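Local structure of superoxide dismutase (Acidilobus saccharovorans, 4FFK) at residues A[61-64]-A[65-69]; A[115-118]-A[119-123]; A[207-210]-A[211-214]. The protein catalyses the dismutation of superoxide into molecular oxygen and hydrogen peroxide, using an iron ion bound by the protein. One frame throughout, in Å; residues are numbered along the deposited sequence.

Interaction 1. Residues A[61-64]-A[65-69]; sequences KLEK and YLNGQ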
loop_
_atom_site.group_PDB
_atom_site.type_symbol
_atom_site.label_atom_id
_atom_site.label_comp_id
_atom_site.label_asym_id
_atom_site.label_seq_id
_atom_site.Cartn_x
_atom_site.Cartn_y
_atom_site.Cartn_z
ATOM N N LYS A 61 1.332 6.109 22.790
ATOM C CA LYS A 61 2.773 5.982 22.530
ATOM C C LYS A 61 3.396 7.338 22.275
ATOM O O LYS A 61 4.477 7.624 22.785
ATOM C CB LYS A 61 2.997 5.080 21.312
ATOM C CG LYS A 61 3.146 3.623 21.635
ATOM C CD LYS A 61 2.796 2.757 20.407
ATOM C CE LYS A 61 2.345 1.366 20.853
ATOM N NZ LYS A 61 1.186 0.762 20.132
ATOM N N LEU A 62 2.736 8.187 21.469
ATOM C CA LEU A 62 3.207 9.492 21.157
ATOM C C LEU A 62 3.389 10.370 22.423
ATOM O O LEU A 62 4.416 11.063 22.629
ATOM C CB LEU A 62 2.123 10.160 20.332
ATOM C CG LEU A 62 2.339 10.790 19.003
ATOM C CD1 LEU A 62 1.062 10.631 18.156
ATOM C CD2 LEU A 62 2.634 12.223 19.332
ATOM N N GLU A 63 2.327 10.389 23.203
ATOM C CA GLU A 63 2.308 11.134 24.444
ATOM C C GLU A 63 3.431 10.715 25.371
ATOM O O GLU A 63 4.146 11.594 25.906
ATOM C CB GLU A 63 0.971 10.885 25.132
ATOM C CG GLU A 63 0.676 11.804 26.267
ATOM C CD GLU A 63 -0.800 11.663 26.587
ATOM O OE1 GLU A 63 -1.147 10.636 27.201
ATOM O OE2 GLU A 63 -1.581 12.496 26.121
ATOM N N LYS A 64 3.595 9.414 25.555
ATOM C CA LYS A 64 4.572 8.841 26.474
ATOM C C LYS A 64 5.994 9.217 26.002
ATOM O O LYS A 64 6.832 9.746 26.762
ATOM C CB LYS A 64 4.431 7.324 26.539
ATOM C CG LYS A 64 3.216 6.817 27.419
ATOM C CD LYS A 64 3.400 5.382 27.805
ATOM C CE LYS A 64 2.529 5.070 29.012
ATOM N NZ LYS A 64 2.630 3.629 29.425
ATOM N N TYR A 65 6.223 9.012 24.711
ATOM C CA TYR A 65 7.425 9.542 24.103
ATOM C C TYR A 65 7.646 11.038 24.351
ATOM O O TYR A 65 8.730 11.416 24.788
ATOM C CB TYR A 65 7.402 9.267 22.608
ATOM C CG TYR A 65 8.493 9.996 21.891
ATOM C CD1 TYR A 65 8.214 11.156 21.162
ATOM C CD2 TYR A 65 9.809 9.521 21.934
ATOM C CE1 TYR A 65 9.229 11.831 20.489
ATOM C CE2 TYR A 65 10.828 10.202 21.258
ATOM C CZ TYR A 65 10.521 11.355 20.545
ATOM O OH TYR A 65 11.508 12.047 19.837
ATOM N N LEU A 66 6.652 11.869 24.083
ATOM C CA LEU A 66 6.789 13.335 24.150
ATOM C C LEU A 66 6.923 13.869 25.571
ATOM O O LEU A 66 7.553 14.930 25.789
ATOM C CB LEU A 66 5.602 14.015 23.519
ATOM C CG LEU A 66 5.581 13.948 21.991
ATOM C CD1 LEU A 66 4.210 14.292 21.612
ATOM C CD2 LEU A 66 6.574 14.913 21.417
ATOM N N ASN A 67 6.337 13.143 26.507
ATOM C CA ASN A 67 6.425 13.511 27.919
ATOM C C ASN A 67 7.569 12.775 28.602
ATOM O O ASN A 67 7.737 12.862 29.819
ATOM C CB ASN A 67 5.098 13.235 28.629
ATOM C CG ASN A 67 3.994 14.179 28.189
ATOM O OD1 ASN A 67 4.225 15.329 27.813
ATOM N ND2 ASN A 67 2.773 13.690 28.249
ATOM N N GLY A 68 8.346 12.036 27.823
ATOM C CA GLY A 68 9.602 11.460 28.294
ATOM C C GLY A 68 9.532 10.130 29.008
ATOM O O GLY A 68 10.534 9.693 29.561
ATOM N N GLN A 69 8.371 9.462 28.976
ATOM C CA GLN A 69 8.221 8.128 29.557
ATOM C C GLN A 69 8.742 7.001 28.664
ATOM O O GLN A 69 9.195 5.972 29.153
ATOM C CB GLN A 69 6.765 7.857 29.899
ATOM C CG GLN A 69 6.091 8.940 30.727
ATOM C CD GLN A 69 4.589 8.752 30.729
ATOM O OE1 GLN A 69 3.852 9.488 30.048
ATOM N NE2 GLN A 69 4.121 7.734 31.464
#
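Gln69 N reaches back to Lys64 O at 2.7 Å, and Gly68 N to Tyr65 O at 3.1 Å; these bonds form the Schellman motif that ends helix 37-66 of the alpha-hairpin domain. Gly68 supplies the positive phi of the turn, a value that favours glycine. The bond to Lys64 O is bent, with an N-H...O angle of 132°, as the chain leaves the helix. Within the last turn, Asn67 N closes on Glu63 O at 2.7 Å. The flat ends of Glu63 and Asn67 are nearly parallel (16° between planes), yet Asn67 ND2 meets the aliphatic CG of Glu63, 3.4 Å away. Their polar ends have partners in the N-terminal segment: Glu63 bonds Leu16 N and bridges to Arg18, while Asn67 OD1 takes Val14 N. With CG beside its own backbone N (chi1 -77°), Lys64 runs its extended chain across the Gln69 amide, CG lying 3.8 Å from OE1. On the apolar flank, Leu62 and Leu66 point the same way, packing on Leu130 and Phe120 of the second subunit respectively. They meet through their methyl groups, with Leu62 CD2 pressed to 3.5 Å from Leu66 CD1, tighter than usual.

Interaction 2. Residues A[115-118]-A[119-123]; sequences DAIN and KFFGS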
loop_
_atom_site.group_PDB
_atom_site.type_symbol
_atom_site.label_atom_id
_atom_site.label_comp_id
_atom_site.label_asym_id
_atom_site.label_seq_id
_atom_site.Cartn_x
_atom_site.Cartn_y
_atom_site.Cartn_z
ATOM N N ASP A 115 -28.570 17.574 -7.164
ATOM C CA ASP A 115 -28.177 18.371 -8.327
ATOM C C ASP A 115 -26.686 18.232 -8.631
ATOM O O ASP A 115 -26.249 18.134 -9.796
ATOM C CB ASP A 115 -28.506 19.836 -8.053
ATOM C CG ASP A 115 -30.010 20.119 -8.109
ATOM O OD1 ASP A 115 -30.731 19.390 -8.826
ATOM O OD2 ASP A 115 -30.429 21.066 -7.436
ATOM N N ALA A 116 -25.898 18.250 -7.566
ATOM C CA ALA A 116 -24.452 18.073 -7.728
ATOM C C ALA A 116 -24.155 16.708 -8.372
ATOM O O ALA A 116 -23.360 16.602 -9.298
ATOM C CB ALA A 116 -23.781 18.230 -6.399
ATOM N N ILE A 117 -24.844 15.660 -7.929
ATOM C CA ILE A 117 -24.662 14.335 -8.541
ATOM C C ILE A 117 -25.062 14.359 -10.007
ATOM O O ILE A 117 -24.363 13.864 -10.874
ATOM C CB ILE A 117 -25.440 13.251 -7.756
ATOM C CG1 ILE A 117 -24.774 13.081 -6.368
ATOM C CG2 ILE A 117 -25.548 11.997 -8.560
ATOM C CD1 ILE A 117 -25.548 12.247 -5.327
ATOM N N ASN A 118 -26.222 14.945 -10.308
ATOM C CA ASN A 118 -26.535 15.064 -11.718
ATOM C C ASN A 118 -25.467 15.830 -12.503
ATOM O O ASN A 118 -25.086 15.427 -13.598
ATOM C CB ASN A 118 -27.924 15.680 -11.886
ATOM C CG ASN A 118 -29.007 14.742 -11.454
ATOM O OD1 ASN A 118 -28.843 13.525 -11.557
ATOM N ND2 ASN A 118 -30.137 15.289 -10.977
ATOM N N LYS A 119 -24.982 16.934 -11.940
ATOM C CA LYS A 119 -23.977 17.740 -12.638
ATOM C C LYS A 119 -22.689 16.952 -12.923
ATOM O O LYS A 119 -22.159 16.981 -14.029
ATOM C CB LYS A 119 -23.701 19.046 -11.880
ATOM C CG LYS A 119 -22.618 19.901 -12.512
ATOM C CD LYS A 119 -22.488 21.220 -11.758
ATOM C CE LYS A 119 -21.543 22.120 -12.527
ATOM N NZ LYS A 119 -21.141 23.325 -11.758
ATOM N N PHE A 120 -22.224 16.200 -11.923
ATOM C CA PHE A 120 -20.887 15.608 -12.048
ATOM C C PHE A 120 -20.897 14.169 -12.584
ATOM O O PHE A 120 -19.894 13.693 -13.113
ATOM C CB PHE A 120 -20.114 15.787 -10.742
ATOM C CG PHE A 120 -19.986 17.219 -10.331
ATOM C CD1 PHE A 120 -19.350 18.147 -11.184
ATOM C CD2 PHE A 120 -20.489 17.680 -9.115
ATOM C CE1 PHE A 120 -19.221 19.480 -10.809
ATOM C CE2 PHE A 120 -20.392 19.046 -8.749
ATOM C CZ PHE A 120 -19.764 19.940 -9.606
ATOM N N PHE A 121 -22.048 13.499 -12.530
ATOM C CA PHE A 121 -22.130 12.137 -13.073
ATOM C C PHE A 121 -23.217 11.954 -14.132
ATOM O O PHE A 121 -23.379 10.860 -14.699
ATOM C CB PHE A 121 -22.338 11.110 -11.955
ATOM C CG PHE A 121 -21.373 11.272 -10.830
ATOM C CD1 PHE A 121 -21.662 12.161 -9.808
ATOM C CD2 PHE A 121 -20.151 10.583 -10.847
ATOM C CE1 PHE A 121 -20.781 12.360 -8.741
ATOM C CE2 PHE A 121 -19.224 10.798 -9.796
ATOM C CZ PHE A 121 -19.565 11.660 -8.744
ATOM N N GLY A 122 -23.960 13.025 -14.380
ATOM C CA GLY A 122 -24.921 12.993 -15.484
ATOM C C GLY A 122 -26.317 12.727 -14.973
ATOM O O GLY A 122 -27.276 13.421 -15.369
ATOM N N SER A 123 -26.438 11.716 -14.107
ATOM C CA SER A 123 -27.713 11.313 -13.517
ATOM C C SER A 123 -27.420 10.574 -12.252
ATOM O O SER A 123 -26.311 10.061 -12.099
ATOM C CB SER A 123 -28.473 10.369 -14.457
ATOM O OG SER A 123 -27.709 9.217 -14.750
#
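Ile117 and Phe121 meet at a slant along the last turns of helix 111-121, the methyl CG2 of Ile117 lying 4.1 Å from Phe121 CD1. Phe121 turns an edge of its ring back toward the helix: Ile117 CA lies in the ring plane, and Ile117 O is near it, 3.4 Å from CD1. The branching of Ile117 explains the pairing, because chi1 of -68° sets CG1 beside the backbone N and swings CG2 anti to it, toward the aromatic ring. Phe127 and Leu130 of helix 124-136 also pack on Phe121, as does Leu66 of the second subunit.

Phe120 lies differently. Its CE2 approaches Ala116 CB at 4.2 Å, while CD2 comes to 3.1 Å from Ala116 O, which stands obliquely to the ring. The aliphatic part of Lys119 covers part of one ring face, with CG 3.8 Å above the plane and displaced toward the rim. Leu155 of strand 155-161 touches Ala116, Phe120 and Phe121 alike.

The backbone turns out of the helix at Gly122, whose N bonds to Asn118 O at 2.8 Å from above the carbonyl plane (39° out of it). Phi is positive here, and a side chain would be jammed against the preceding carbonyl, so glycine is called for. Asn118 OD1 then lies 3.2 Å from Ser123 CA. Ser123 is the N-cap of helix 124-136, its OG accepting Lys126 N. The contact thus divides its chemistry: apolar rings and methyl groups pack the helix against strand 155-161 and its neighbours, while backbone bonds and a serine cap manage the change of direction into the next helix.

Interaction 3. Residues A[207-210]-A[211-214]; sequences DVEA and RYQK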
loop_
_atom_site.group_PDB
_atom_site.type_symbol
_atom_site.label_atom_id
_atom_site.label_comp_id
_atom_site.label_asym_id
_atom_site.label_seq_id
_atom_site.Cartn_x
_atom_site.Cartn_y
_atom_site.Cartn_z
ATOM N N ASP A 207 -28.467 13.588 5.619
ATOM C CA ASP A 207 -27.163 13.578 6.250
ATOM C C ASP A 207 -26.091 13.993 5.229
ATOM O O ASP A 207 -25.299 14.881 5.520
ATOM C CB ASP A 207 -26.825 12.213 6.795
ATOM C CG ASP A 207 -25.363 12.112 7.151
ATOM O OD1 ASP A 207 -24.960 12.669 8.171
ATOM O OD2 ASP A 207 -24.618 11.557 6.334
ATOM N N VAL A 208 -26.088 13.350 4.067
ATOM C CA VAL A 208 -25.132 13.623 2.983
ATOM C C VAL A 208 -25.255 15.082 2.498
ATOM O O VAL A 208 -24.295 15.857 2.460
ATOM C CB VAL A 208 -25.318 12.669 1.778
ATOM C CG1 VAL A 208 -24.387 13.007 0.650
ATOM C CG2 VAL A 208 -25.103 11.221 2.177
ATOM N N GLU A 209 -26.487 15.464 2.180
ATOM C CA GLU A 209 -26.778 16.867 1.915
ATOM C C GLU A 209 -26.187 17.814 2.940
ATOM O O GLU A 209 -25.523 18.783 2.570
ATOM C CB GLU A 209 -28.316 17.061 1.852
ATOM C CG GLU A 209 -28.731 18.534 1.630
ATOM C CD GLU A 209 -28.200 19.170 0.339
ATOM O OE1 GLU A 209 -27.699 18.486 -0.586
ATOM O OE2 GLU A 209 -28.302 20.410 0.246
ATOM N N ALA A 210 -26.421 17.555 4.218
ATOM C CA ALA A 210 -25.974 18.464 5.279
ATOM C C ALA A 210 -24.449 18.527 5.263
ATOM O O ALA A 210 -23.847 19.587 5.448
ATOM C CB ALA A 210 -26.454 18.012 6.648
ATOM N N ARG A 211 -23.827 17.369 5.038
ATOM C CA ARG A 211 -22.361 17.338 4.991
ATOM C C ARG A 211 -21.870 18.103 3.775
ATOM O O ARG A 211 -20.916 18.847 3.846
ATOM C CB ARG A 211 -21.853 15.902 4.953
ATOM C CG ARG A 211 -20.319 15.805 5.148
ATOM C CD ARG A 211 -19.863 14.424 5.704
ATOM N NE ARG A 211 -20.503 14.069 6.982
ATOM C CZ ARG A 211 -21.630 13.338 7.067
ATOM N NH1 ARG A 211 -22.230 12.894 5.959
ATOM N NH2 ARG A 211 -22.149 13.065 8.241
ATOM N N TYR A 212 -22.548 17.929 2.662
ATOM C CA TYR A 212 -22.178 18.582 1.455
ATOM C C TYR A 212 -22.338 20.096 1.598
ATOM O O TYR A 212 -21.497 20.841 1.117
ATOM C CB TYR A 212 -23.020 18.041 0.332
ATOM C CG TYR A 212 -22.874 18.734 -0.968
ATOM C CD1 TYR A 212 -23.981 19.263 -1.610
ATOM C CD2 TYR A 212 -21.639 18.859 -1.588
ATOM C CE1 TYR A 212 -23.852 19.892 -2.832
ATOM C CE2 TYR A 212 -21.500 19.465 -2.779
ATOM C CZ TYR A 212 -22.616 19.993 -3.403
ATOM O OH TYR A 212 -22.458 20.594 -4.594
ATOM N N GLN A 213 -23.404 20.528 2.288
ATOM C CA GLN A 213 -23.566 21.966 2.560
ATOM C C GLN A 213 -22.378 22.504 3.346
ATOM O O GLN A 213 -21.817 23.524 2.943
ATOM C CB GLN A 213 -24.897 22.290 3.264
ATOM C CG GLN A 213 -26.105 22.081 2.359
ATOM C CD GLN A 213 -26.149 23.042 1.182
ATOM O OE1 GLN A 213 -25.530 24.099 1.201
ATOM N NE2 GLN A 213 -26.877 22.668 0.142
ATOM N N LYS A 214 -22.026 21.821 4.441
ATOM C CA LYS A 214 -20.822 22.126 5.234
ATOM C C LYS A 214 -19.569 22.151 4.373
ATOM O O LYS A 214 -18.751 23.066 4.499
ATOM C CB LYS A 214 -20.606 21.123 6.361
ATOM C CG LYS A 214 -21.248 21.440 7.681
ATOM C CD LYS A 214 -22.433 20.534 7.918
ATOM C CE LYS A 214 -22.166 19.493 8.982
ATOM N NZ LYS A 214 -22.295 20.109 10.316
#
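Asp207 and Arg211, one turn apart on helix 205-216, form an i to i+4 salt bridge in which the guanidinium grips the carboxylate end-on with two nitrogens. Arg211 NH1 bonds Asp207 OD2 at 2.8 Å, nearly straight at 172° and in the guanidinium plane; Arg211 NH2 bonds Asp207 OD1, also at 2.8 Å, on the syn lone pair of that oxygen. The two planes are twisted 49° apart. A bend at chi3 of Arg211 folds the guanidinium back to its partner. Asn98 ND2 is a further donor to Asp207 OD2, and Arg211 NE bonds Leu221 O of the second subunit. An alanine in place of Asp207 would probably leave the guanidinium without its carboxylate mate and Asn98 without this acceptor, making the link to the second subunit less rigid.

A hydrogen bond with the same spacing, here between a carboxylate and a neutral amide, lies on another side of the helix: Gln213 NE2 meets Glu209 OE2 at 2.7 Å, the acceptor lying in the plane of the Gln213 amide. Glu209 OE1 accepts Ile113 N, in the first turn of helix 111-121, and lies 3.9 Å from the edge atom CD1 of Tyr212. These are i to i+4 side-chain pairs of a helix that packs on strand 172-178 through Val208 and Tyr212 and also on helices 75-97 and 111-121, in the C-terminal alpha/beta part of the iron/manganese superoxide dismutase fold.

How the interactions relate
Interaction 1 is a surface contact at the far end of the alpha-hairpin, its centre about 48 Å from that of interaction 2 and about 38 Å from that of interaction 3. Those two are partly buried, lie on the same side of the chain's centre and touch: Ala116 CB of helix 111-121 sits 3.3 Å from Tyr212 OH of helix 205-216. Interactions 1 and 2 both end a helix at a positive-phi glycine, but the first is followed by loop and the second by another helix. Aromatic and methyl packing dominates interaction 2, whereas mid-helix interaction 3 relies on charged and amide pairs. All three touch the second subunit, interaction 2 through apolar packing and the others also through hydrogen bonds.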